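Local structure of uncharacterized protein (Escherichia coli O157:H7, 4ZV9) at residues A[143-155]-A[226-238]. The protein is of unknown function but belongs to the dienelactone hydrolase family of alpha/beta hydrolases, and is probably a hydrolase. Sequence-based numbering, arbitrary orientation.
Sequences YPELACAVPFYGR and AWQRTLKWFDKYL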
loop_
_atom_site.group_PDB
_atom_site.type_symbol
_atom_site.label_atom_id
_atom_site.label_comp_id
_atom_site.label_asym_id
_atom_site.label_seq_id
_atom_site.Cartn_x
_atom_site.Cartn_y
_atom_site.Cartn_z
ATOM N N TYR A 143 0.265 0.361 -14.365
ATOM C CA TYR A 143 1.383 1.305 -14.513
ATOM C C TYR A 143 2.699 0.612 -14.828
ATOM O O TYR A 143 3.396 0.170 -13.917
ATOM C CB TYR A 143 1.528 2.170 -13.239
ATOM C CG TYR A 143 0.373 3.132 -13.090
ATOM C CD1 TYR A 143 -0.796 2.748 -12.453
ATOM C CD2 TYR A 143 0.432 4.414 -13.641
ATOM C CE1 TYR A 143 -1.864 3.620 -12.342
ATOM C CE2 TYR A 143 -0.632 5.291 -13.539
ATOM C CZ TYR A 143 -1.778 4.886 -12.892
ATOM O OH TYR A 143 -2.845 5.738 -12.792
ATOM N N PRO A 144 3.069 0.554 -16.122
ATOM C CA PRO A 144 4.311 -0.137 -16.466
ATOM C C PRO A 144 5.576 0.494 -15.859
ATOM O O PRO A 144 6.577 -0.199 -15.705
ATOM C CB PRO A 144 4.337 -0.104 -18.002
ATOM C CG PRO A 144 3.357 0.938 -18.402
ATOM C CD PRO A 144 2.326 0.993 -17.315
ATOM N N GLU A 145 5.514 1.769 -15.487
ATOM C CA GLU A 145 6.645 2.451 -14.852
ATOM C C GLU A 145 6.698 2.376 -13.318
ATOM O O GLU A 145 7.609 2.924 -12.719
ATOM C CB GLU A 145 6.617 3.937 -15.231
ATOM C CG GLU A 145 6.578 4.167 -16.713
ATOM C CD GLU A 145 6.419 5.623 -17.100
ATOM O OE1 GLU A 145 6.339 6.511 -16.208
ATOM O OE2 GLU A 145 6.360 5.866 -18.318
ATOM N N LEU A 146 5.704 1.762 -12.705
ATOM C CA LEU A 146 5.663 1.613 -11.258
ATOM C C LEU A 146 6.959 0.938 -10.820
ATOM O O LEU A 146 7.356 -0.094 -11.384
ATOM C CB LEU A 146 4.452 0.772 -10.864
ATOM C CG LEU A 146 4.104 0.607 -9.382
ATOM C CD1 LEU A 146 3.621 1.933 -8.785
ATOM C CD2 LEU A 146 3.049 -0.453 -9.230
ATOM N N ALA A 147 7.647 1.537 -9.856
ATOM C CA ALA A 147 8.956 1.031 -9.436
ATOM C C ALA A 147 8.909 -0.339 -8.740
ATOM O O ALA A 147 9.818 -1.148 -8.904
ATOM C CB ALA A 147 9.643 2.052 -8.549
ATOM N N CYS A 148 7.867 -0.577 -7.950
ATOM C CA CYS A 148 7.677 -1.858 -7.274
ATOM C C CYS A 148 6.293 -1.881 -6.628
ATOM O O CYS A 148 5.655 -0.836 -6.468
ATOM C CB CYS A 148 8.757 -2.107 -6.210
ATOM S SG CYS A 148 8.801 -0.867 -4.877
ATOM N N ALA A 149 5.824 -3.076 -6.299
ATOM C CA ALA A 149 4.532 -3.249 -5.629
ATOM C C ALA A 149 4.655 -4.324 -4.562
ATOM O O ALA A 149 5.256 -5.389 -4.803
ATOM C CB ALA A 149 3.459 -3.617 -6.628
ATOM N N VAL A 150 4.068 -4.066 -3.401
ATOM C CA VAL A 150 4.166 -4.970 -2.263
ATOM C C VAL A 150 2.789 -5.221 -1.638
ATOM O O VAL A 150 2.395 -4.543 -0.688
ATOM C CB VAL A 150 5.146 -4.422 -1.204
ATOM C CG1 VAL A 150 5.374 -5.436 -0.100
ATOM C CG2 VAL A 150 6.472 -4.046 -1.843
ATOM N N PRO A 151 2.028 -6.175 -2.202
ATOM C CA PRO A 151 0.728 -6.489 -1.628
ATOM C C PRO A 151 0.806 -7.396 -0.399
ATOM O O PRO A 151 1.452 -8.452 -0.452
ATOM C CB PRO A 151 0.014 -7.229 -2.763
ATOM C CG PRO A 151 1.114 -7.801 -3.592
ATOM C CD PRO A 151 2.189 -6.759 -3.544
ATOM N N PHE A 152 0.181 -6.962 0.701
ATOM C CA PHE A 152 0.029 -7.805 1.878
ATOM C C PHE A 152 -1.363 -8.444 1.832
ATOM O O PHE A 152 -2.391 -7.733 1.833
ATOM C CB PHE A 152 0.132 -7.014 3.162
ATOM C CG PHE A 152 1.525 -6.621 3.560
ATOM C CD1 PHE A 152 2.192 -5.605 2.905
ATOM C CD2 PHE A 152 2.112 -7.178 4.684
ATOM C CE1 PHE A 152 3.450 -5.197 3.320
ATOM C CE2 PHE A 152 3.364 -6.783 5.102
ATOM C CZ PHE A 152 4.042 -5.793 4.410
ATOM N N TYR A 153 -1.392 -9.777 1.830
ATOM C CA TYR A 153 -2.631 -10.572 1.871
ATOM C C TYR A 153 -3.802 -9.901 1.188
ATOM O O TYR A 153 -4.831 -9.638 1.804
ATOM C CB TYR A 153 -2.974 -11.022 3.309
ATOM C CG TYR A 153 -2.560 -10.049 4.393
ATOM C CD1 TYR A 153 -3.316 -8.917 4.684
ATOM C CD2 TYR A 153 -1.436 -10.303 5.161
ATOM C CE1 TYR A 153 -2.947 -8.053 5.710
ATOM C CE2 TYR A 153 -1.053 -9.449 6.170
ATOM C CZ TYR A 153 -1.809 -8.326 6.445
ATOM O OH TYR A 153 -1.385 -7.493 7.440
ATOM N N GLY A 154 -3.638 -9.675 -0.113
ATOM C CA GLY A 154 -4.659 -9.039 -0.946
ATOM C C GLY A 154 -4.994 -9.795 -2.206
ATOM O O GLY A 154 -4.270 -10.715 -2.614
ATOM N N ARG A 155 -6.113 -9.413 -2.812
ATOM C CA ARG A 155 -6.580 -10.041 -4.054
ATOM C C ARG A 155 -5.513 -10.029 -5.149
ATOM O O ARG A 155 -4.835 -9.040 -5.377
ATOM C CB ARG A 155 -7.838 -9.369 -4.604
ATOM C CG ARG A 155 -9.125 -10.104 -4.241
ATOM C CD ARG A 155 -10.382 -9.312 -4.617
ATOM N NE ARG A 155 -10.258 -8.720 -5.938
ATOM C CZ ARG A 155 -11.104 -7.830 -6.449
ATOM N NH1 ARG A 155 -12.151 -7.397 -5.751
ATOM N NH2 ARG A 155 -10.890 -7.364 -7.670
ATOM N N ALA A 226 8.103 -9.602 7.526
ATOM C CA ALA A 226 7.514 -9.063 6.295
ATOM C C ALA A 226 7.946 -7.609 6.056
ATOM O O ALA A 226 8.225 -7.204 4.910
ATOM C CB ALA A 226 6.005 -9.166 6.332
ATOM N N TRP A 227 8.010 -6.818 7.125
ATOM C CA TRP A 227 8.384 -5.424 6.957
ATOM C C TRP A 227 9.856 -5.296 6.551
ATOM O O TRP A 227 10.189 -4.467 5.717
ATOM C CB TRP A 227 8.090 -4.598 8.203
ATOM C CG TRP A 227 8.170 -3.130 7.935
ATOM C CD1 TRP A 227 9.080 -2.258 8.433
ATOM C CD2 TRP A 227 7.305 -2.362 7.075
ATOM N NE1 TRP A 227 8.823 -0.984 7.971
ATOM C CE2 TRP A 227 7.740 -1.027 7.134
ATOM C CE3 TRP A 227 6.201 -2.679 6.280
ATOM C CZ2 TRP A 227 7.115 0.001 6.413
ATOM C CZ3 TRP A 227 5.569 -1.670 5.582
ATOM C CH2 TRP A 227 6.024 -0.334 5.658
ATOM N N GLN A 228 10.722 -6.102 7.156
ATOM C CA GLN A 228 12.144 -6.067 6.810
ATOM C C GLN A 228 12.315 -6.389 5.349
ATOM O O GLN A 228 13.066 -5.715 4.654
ATOM C CB GLN A 228 12.924 -7.089 7.623
ATOM C CG GLN A 228 14.435 -7.126 7.374
ATOM C CD GLN A 228 15.135 -8.248 8.136
ATOM O OE1 GLN A 228 14.550 -9.300 8.424
ATOM N NE2 GLN A 228 16.402 -8.031 8.455
ATOM N N ARG A 229 11.610 -7.411 4.880
ATOM C CA ARG A 229 11.654 -7.770 3.466
ATOM C C ARG A 229 11.137 -6.635 2.574
ATOM O O ARG A 229 11.687 -6.373 1.500
ATOM C CB ARG A 229 10.864 -9.048 3.216
ATOM C CG ARG A 229 11.585 -10.292 3.698
ATOM C CD ARG A 229 10.624 -11.461 3.775
ATOM N NE ARG A 229 11.310 -12.713 4.086
ATOM C CZ ARG A 229 10.706 -13.821 4.500
ATOM N NH1 ARG A 229 9.388 -13.848 4.700
ATOM N NH2 ARG A 229 11.430 -14.911 4.732
ATOM N N THR A 230 10.091 -5.972 3.023
ATOM C CA THR A 230 9.518 -4.825 2.302
ATOM C C THR A 230 10.518 -3.653 2.169
ATOM O O THR A 230 10.714 -3.121 1.083
ATOM C CB THR A 230 8.232 -4.372 2.980
ATOM O OG1 THR A 230 7.306 -5.459 2.997
ATOM C CG2 THR A 230 7.609 -3.177 2.251
ATOM N N LEU A 231 11.201 -3.310 3.253
ATOM C CA LEU A 231 12.225 -2.260 3.208
ATOM C C LEU A 231 13.405 -2.619 2.282
ATOM O O LEU A 231 13.923 -1.762 1.561
ATOM C CB LEU A 231 12.744 -1.931 4.613
ATOM C CG LEU A 231 11.703 -1.379 5.600
ATOM C CD1 LEU A 231 12.388 -0.923 6.881
ATOM C CD2 LEU A 231 10.901 -0.236 4.999
ATOM N N LYS A 232 13.815 -3.881 2.276
ATOM C CA LYS A 232 14.871 -4.306 1.353
ATOM C C LYS A 232 14.413 -4.188 -0.104
ATOM O O LYS A 232 15.208 -3.869 -0.991
ATOM C CB LYS A 232 15.313 -5.743 1.639
ATOM C CG LYS A 232 16.060 -5.848 2.958
ATOM C CD LYS A 232 16.672 -7.216 3.231
ATOM C CE LYS A 232 17.092 -7.290 4.690
ATOM N NZ LYS A 232 17.993 -8.443 4.942
ATOM N N TRP A 233 13.143 -4.480 -0.351
ATOM C CA TRP A 233 12.579 -4.403 -1.692
ATOM C C TRP A 233 12.590 -2.931 -2.128
ATOM O O TRP A 233 13.014 -2.607 -3.246
ATOM C CB TRP A 233 11.157 -4.970 -1.683
ATOM C CG TRP A 233 10.626 -5.423 -3.013
ATOM C CD1 TRP A 233 9.658 -4.821 -3.754
ATOM C CD2 TRP A 233 10.987 -6.626 -3.717
ATOM N NE1 TRP A 233 9.404 -5.565 -4.890
ATOM C CE2 TRP A 233 10.208 -6.673 -4.891
ATOM C CE3 TRP A 233 11.900 -7.658 -3.469
ATOM C CZ2 TRP A 233 10.312 -7.714 -5.826
ATOM C CZ3 TRP A 233 12.012 -8.687 -4.399
ATOM C CH2 TRP A 233 11.218 -8.707 -5.562
ATOM N N PHE A 234 12.132 -2.048 -1.239
ATOM C CA PHE A 234 12.140 -0.608 -1.529
ATOM C C PHE A 234 13.547 -0.120 -1.829
ATOM O O PHE A 234 13.756 0.644 -2.768
ATOM C CB PHE A 234 11.577 0.229 -0.369
ATOM C CG PHE A 234 10.081 0.078 -0.132
ATOM C CD1 PHE A 234 9.214 -0.348 -1.140
ATOM C CD2 PHE A 234 9.543 0.439 1.088
ATOM C CE1 PHE A 234 7.851 -0.470 -0.901
ATOM C CE2 PHE A 234 8.178 0.357 1.319
ATOM C CZ PHE A 234 7.331 -0.104 0.324
ATOM N N ASP A 235 14.499 -0.539 -1.002
ATOM C CA ASP A 235 15.879 -0.124 -1.158
ATOM C C ASP A 235 16.438 -0.585 -2.503
ATOM O O ASP A 235 17.185 0.129 -3.158
ATOM C CB ASP A 235 16.726 -0.712 -0.034
ATOM C CG ASP A 235 18.180 -0.321 -0.140
ATOM O OD1 ASP A 235 18.465 0.892 -0.150
ATOM O OD2 ASP A 235 19.040 -1.221 -0.223
ATOM N N LYS A 236 16.051 -1.779 -2.917
ATOM C CA LYS A 236 16.516 -2.328 -4.176
ATOM C C LYS A 236 15.894 -1.653 -5.401
ATOM O O LYS A 236 16.583 -1.427 -6.390
ATOM C CB LYS A 236 16.197 -3.818 -4.220
ATOM C CG LYS A 236 16.857 -4.595 -5.346
ATOM C CD LYS A 236 16.467 -6.057 -5.243
ATOM C CE LYS A 236 16.987 -6.902 -6.346
ATOM N NZ LYS A 236 18.352 -6.557 -6.786
ATOM N N TYR A 237 14.604 -1.330 -5.340
ATOM C CA TYR A 237 13.901 -0.867 -6.531
ATOM C C TYR A 237 13.469 0.590 -6.596
ATOM O O TYR A 237 13.048 1.027 -7.651
ATOM C CB TYR A 237 12.708 -1.787 -6.813
ATOM C CG TYR A 237 13.132 -3.202 -7.163
ATOM C CD1 TYR A 237 13.832 -3.461 -8.335
ATOM C CD2 TYR A 237 12.797 -4.283 -6.348
ATOM C CE1 TYR A 237 14.211 -4.763 -8.681
ATOM C CE2 TYR A 237 13.168 -5.582 -6.682
ATOM C CZ TYR A 237 13.875 -5.812 -7.851
ATOM O OH TYR A 237 14.234 -7.084 -8.177
ATOM N N LEU A 238 13.576 1.341 -5.502
ATOM C CA LEU A 238 13.204 2.759 -5.521
ATOM C C LEU A 238 14.416 3.661 -5.706
ATOM O O LEU A 238 15.484 3.394 -5.147
ATOM C CB LEU A 238 12.464 3.147 -4.241
ATOM C CG LEU A 238 11.037 2.615 -4.131
ATOM C CD1 LEU A 238 10.462 2.963 -2.768
ATOM C CD2 LEU A 238 10.177 3.210 -5.232
ATOM O OXT LEU A 238 14.350 4.671 -6.417
#
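In the helix-on-sheet layer of an alpha/beta-hydrolase domain, Cys-148, Val-150 and Phe-152 pack on the C-terminal helix (226-237 here), which runs antiparallel to strand 148-151 (169°), the axes 9.3 Å apart. Cys-148 touches two aromatic side chains: its SG, set between the backbone N and the carbonyl carbon (chi1 61°), meets the edge of the Phe-234 ring near its plane (SG to CD1 3.8 Å), while its CB lies 3.8 Å from Trp-233 NE1. That indole N-H is spent on Pro-168 O. Val-150 divides its methyls, CG1 against Thr-230 OG1 at 3.7 Å and CG2 touching both Trp-233 CD1 and Phe-234 CE1. The Phe-152 ring end reaches Thr-230 OG1 (CZ to OG1 3.6 Å) and, through CE2, Ala-226 CB; CZ also approaches the edge of the Trp-227 ring. With OG1 beside its own backbone N (chi1 -59°), Thr-230 bonds back to Ala-226 O at 2.7 Å, from the face of that carbonyl opposite Thr-230 N, and is also hydrogen-bonded to His-172 NE2. Ala-147 CB closes the far end on Leu-238 CD2 at 3.6 Å. No hydrogen bond crosses the interface; apolar and sulfur-aromatic contacts join the C-terminal helix to the central sheet, as in the alpha/beta-hydrolase fold.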